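Long-range contact in cellulosomal scaffoldin (Bacteroides cellulosolvens, PDB 2XBT), which serves as the scaffold subunit of a cellulosome and, through the family 3b carbohydrate-binding module described here, probably binds cellulose: residues R48-S53 against N86-I91. Numbering follows the deposited sequence.
Sequences RYFYTS and NKYIEI. With NO3 (nitrate ion), chain B.
Arg-48 to Tyr-51 and Lys-87 to Ile-91 pair as antiparallel strands of one sheet of the CBM3 beta-sandwich, the ladder ending in a classic beta bulge where Asn-86 and Lys-87 both face Tyr-51. Tyr-49 and Ile-89 exchange two backbone hydrogen bonds, as do Tyr-51 and Lys-87. At the bulge, where the chain turns a corner, Asn-86 fits because its short side chain brings the amide back, and OD1 accepts from Ser-53 N at 2.7 Å, on a lone pair.

On the face carrying Arg-48, Phe-50, Tyr-88 and Glu-90, the extended arginine chain lays its guanidinium over the Tyr-88 ring, planes 21° apart, NE 3.4 Å from CE1 of Tyr-88. Glu-90 OE2 takes both NE (3.0 Å) and NH2 (3.1 Å) of Arg-48, a side-on salt bridge, while a nitrate ion, probably from the crystallisation liquor, is weakly bound by NH1 and NH2. Replacing Arg-48 by an alanine would probably leave Glu-90 OE2 without its cationic mate and Tyr-88 without its flat cover.

On the face carrying Tyr-49, Tyr-51, Lys-87 and Ile-89, the packing is largely apolar: Tyr-51 CE2 lies 3.7 Å from Ile-89 CG1, beside Phe-75. Tyr-51 CG sits between its backbone N and carbonyl carbon (chi1 70°), swinging the ring across to Lys-87, whose CB rests on its face in a CH-pi contact, 3.6 Å from the centroid. Lys-87 NZ goes on to a salt bridge with Asp-56. Aromatic and aliphatic groups thus pack on one face, while on the other Glu-90 and Tyr-88 fix the rotation of the guanidinium.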
loop_
_atom_site.group_PDB
_atom_site.type_symbol
_atom_site.label_atom_id
_atom_site.label_comp_id
_atom_site.label_asym_id
_atom_site.label_seq_id
_atom_site.Cartn_x
_atom_site.Cartn_y
_atom_site.Cartn_z
ATOM N N ARG A 48 0.931 4.240 1.956
ATOM C CA ARG A 48 2.388 4.364 2.004
ATOM C C ARG A 48 3.019 3.062 2.428
ATOM O O ARG A 48 2.611 2.446 3.414
ATOM C CB ARG A 48 2.827 5.476 2.958
ATOM C CG ARG A 48 2.336 6.853 2.538
ATOM C CD ARG A 48 2.766 7.926 3.535
ATOM N NE ARG A 48 2.478 9.246 2.994
ATOM C CZ ARG A 48 2.922 10.396 3.486
ATOM N NH1 ARG A 48 3.707 10.421 4.554
ATOM N NH2 ARG A 48 2.585 11.532 2.892
ATOM N N TYR A 49 4.027 2.659 1.662
ATOM C CA TYR A 49 4.816 1.475 1.930
ATOM C C TYR A 49 6.209 2.012 2.184
ATOM O O TYR A 49 6.793 2.649 1.314
ATOM C CB TYR A 49 4.843 0.582 0.693
ATOM C CG TYR A 49 5.535 -0.752 0.885
ATOM C CD1 TYR A 49 4.801 -1.907 1.146
ATOM C CD2 TYR A 49 6.920 -0.863 0.781
ATOM C CE1 TYR A 49 5.428 -3.139 1.306
ATOM C CE2 TYR A 49 7.560 -2.090 0.943
ATOM C CZ TYR A 49 6.809 -3.223 1.206
ATOM O OH TYR A 49 7.411 -4.460 1.360
ATOM N N PHE A 50 6.716 1.761 3.384
ATOM C CA PHE A 50 7.958 2.378 3.846
ATOM C C PHE A 50 9.119 1.426 3.649
ATOM O O PHE A 50 8.990 0.225 3.897
ATOM C CB PHE A 50 7.846 2.736 5.313
ATOM C CG PHE A 50 6.679 3.646 5.614
ATOM C CD1 PHE A 50 6.822 5.018 5.498
ATOM C CD2 PHE A 50 5.466 3.121 6.015
ATOM C CE1 PHE A 50 5.756 5.873 5.772
ATOM C CE2 PHE A 50 4.374 3.968 6.286
ATOM C CZ PHE A 50 4.539 5.346 6.167
ATOM N N TYR A 51 10.246 1.968 3.206
ATOM C CA TYR A 51 11.375 1.122 2.831
ATOM C C TYR A 51 12.697 1.865 2.957
ATOM O O TYR A 51 12.736 3.067 3.189
ATOM C CB TYR A 51 11.217 0.607 1.391
ATOM C CG TYR A 51 11.393 1.687 0.335
ATOM C CD1 TYR A 51 12.602 1.854 -0.314
ATOM C CD2 TYR A 51 10.338 2.545 -0.007
ATOM C CE1 TYR A 51 12.770 2.839 -1.284
ATOM C CE2 TYR A 51 10.497 3.534 -0.972
ATOM C CZ TYR A 51 11.715 3.671 -1.604
ATOM O OH TYR A 51 11.895 4.641 -2.560
ATOM N N THR A 52 13.782 1.127 2.770
ATOM C CA THR A 52 15.114 1.681 2.922
ATOM C C THR A 52 15.809 1.627 1.587
ATOM O O THR A 52 15.841 0.581 0.929
ATOM C CB THR A 52 15.953 0.871 3.917
ATOM O OG1 THR A 52 15.412 1.017 5.230
ATOM C CG2 THR A 52 17.409 1.352 3.898
ATOM N N SER A 53 16.340 2.759 1.168
ATOM C CA SER A 53 16.999 2.833 -0.117
ATOM C C SER A 53 18.473 2.525 0.011
ATOM O O SER A 53 19.245 3.316 0.555
ATOM C CB SER A 53 16.847 4.208 -0.754
ATOM O OG SER A 53 17.519 4.229 -2.001
ATOM N N ASN A 86 14.079 4.954 5.120
ATOM C CA ASN A 86 14.443 6.331 4.795
ATOM C C ASN A 86 13.635 6.873 3.611
ATOM O O ASN A 86 13.841 8.003 3.160
ATOM C CB ASN A 86 15.954 6.480 4.582
ATOM C CG ASN A 86 16.479 5.652 3.409
ATOM O OD1 ASN A 86 15.787 4.796 2.864
ATOM N ND2 ASN A 86 17.724 5.906 3.026
ATOM N N LYS A 87 12.711 6.048 3.117
ATOM C CA LYS A 87 11.845 6.417 2.012
ATOM C C LYS A 87 10.460 5.813 2.188
ATOM O O LYS A 87 10.247 4.948 3.038
ATOM C CB LYS A 87 12.400 5.897 0.680
ATOM C CG LYS A 87 13.874 6.218 0.387
ATOM C CD LYS A 87 14.051 7.500 -0.409
ATOM C CE LYS A 87 15.514 7.685 -0.804
ATOM N NZ LYS A 87 15.796 9.018 -1.415
ATOM N N TYR A 88 9.522 6.275 1.368
ATOM C CA TYR A 88 8.250 5.582 1.217
ATOM C C TYR A 88 7.733 5.701 -0.203
ATOM O O TYR A 88 7.985 6.693 -0.887
ATOM C CB TYR A 88 7.196 6.072 2.201
ATOM C CG TYR A 88 6.847 7.527 2.078
ATOM C CD1 TYR A 88 5.720 7.938 1.349
ATOM C CD2 TYR A 88 7.636 8.496 2.671
ATOM C CE1 TYR A 88 5.397 9.301 1.234
ATOM C CE2 TYR A 88 7.324 9.837 2.569
ATOM C CZ TYR A 88 6.205 10.235 1.846
ATOM O OH TYR A 88 5.911 11.570 1.743
ATOM N N ILE A 89 7.054 4.655 -0.650
ATOM C CA ILE A 89 6.279 4.720 -1.872
ATOM C C ILE A 89 4.920 5.258 -1.436
ATOM O O ILE A 89 4.362 4.780 -0.444
ATOM C CB ILE A 89 6.039 3.328 -2.449
ATOM C CG1 ILE A 89 7.363 2.574 -2.586
ATOM C CG2 ILE A 89 5.322 3.423 -3.804
ATOM C CD1 ILE A 89 7.192 1.098 -2.603
ATOM N N GLU A 90 4.386 6.213 -2.187
ATOM C CA GLU A 90 3.016 6.664 -1.960
ATOM C C GLU A 90 2.169 6.325 -3.158
ATOM O O GLU A 90 2.421 6.808 -4.265
ATOM C CB GLU A 90 2.943 8.169 -1.699
ATOM C CG GLU A 90 1.514 8.647 -1.431
ATOM C CD GLU A 90 1.472 10.051 -0.856
ATOM O OE1 GLU A 90 1.448 11.014 -1.645
ATOM O OE2 GLU A 90 1.468 10.187 0.384
ATOM N N ILE A 91 1.155 5.505 -2.917
ATOM C CA ILE A 91 0.230 5.099 -3.962
ATOM C C ILE A 91 -1.047 5.922 -3.846
ATOM O O ILE A 91 -1.638 6.031 -2.769
ATOM C CB ILE A 91 -0.054 3.594 -3.858
ATOM C CG1 ILE A 91 1.241 2.805 -4.073
ATOM C CG2 ILE A 91 -1.117 3.155 -4.866
ATOM C CD1 ILE A 91 1.110 1.346 -3.744
HETATM N N NO3 B . 3.440 14.054 4.986
HETATM O O1 NO3 B . 2.176 14.642 5.107
HETATM O O2 NO3 B . 4.162 14.193 3.792
HETATM O O3 NO3 B . 3.972 13.331 6.062
#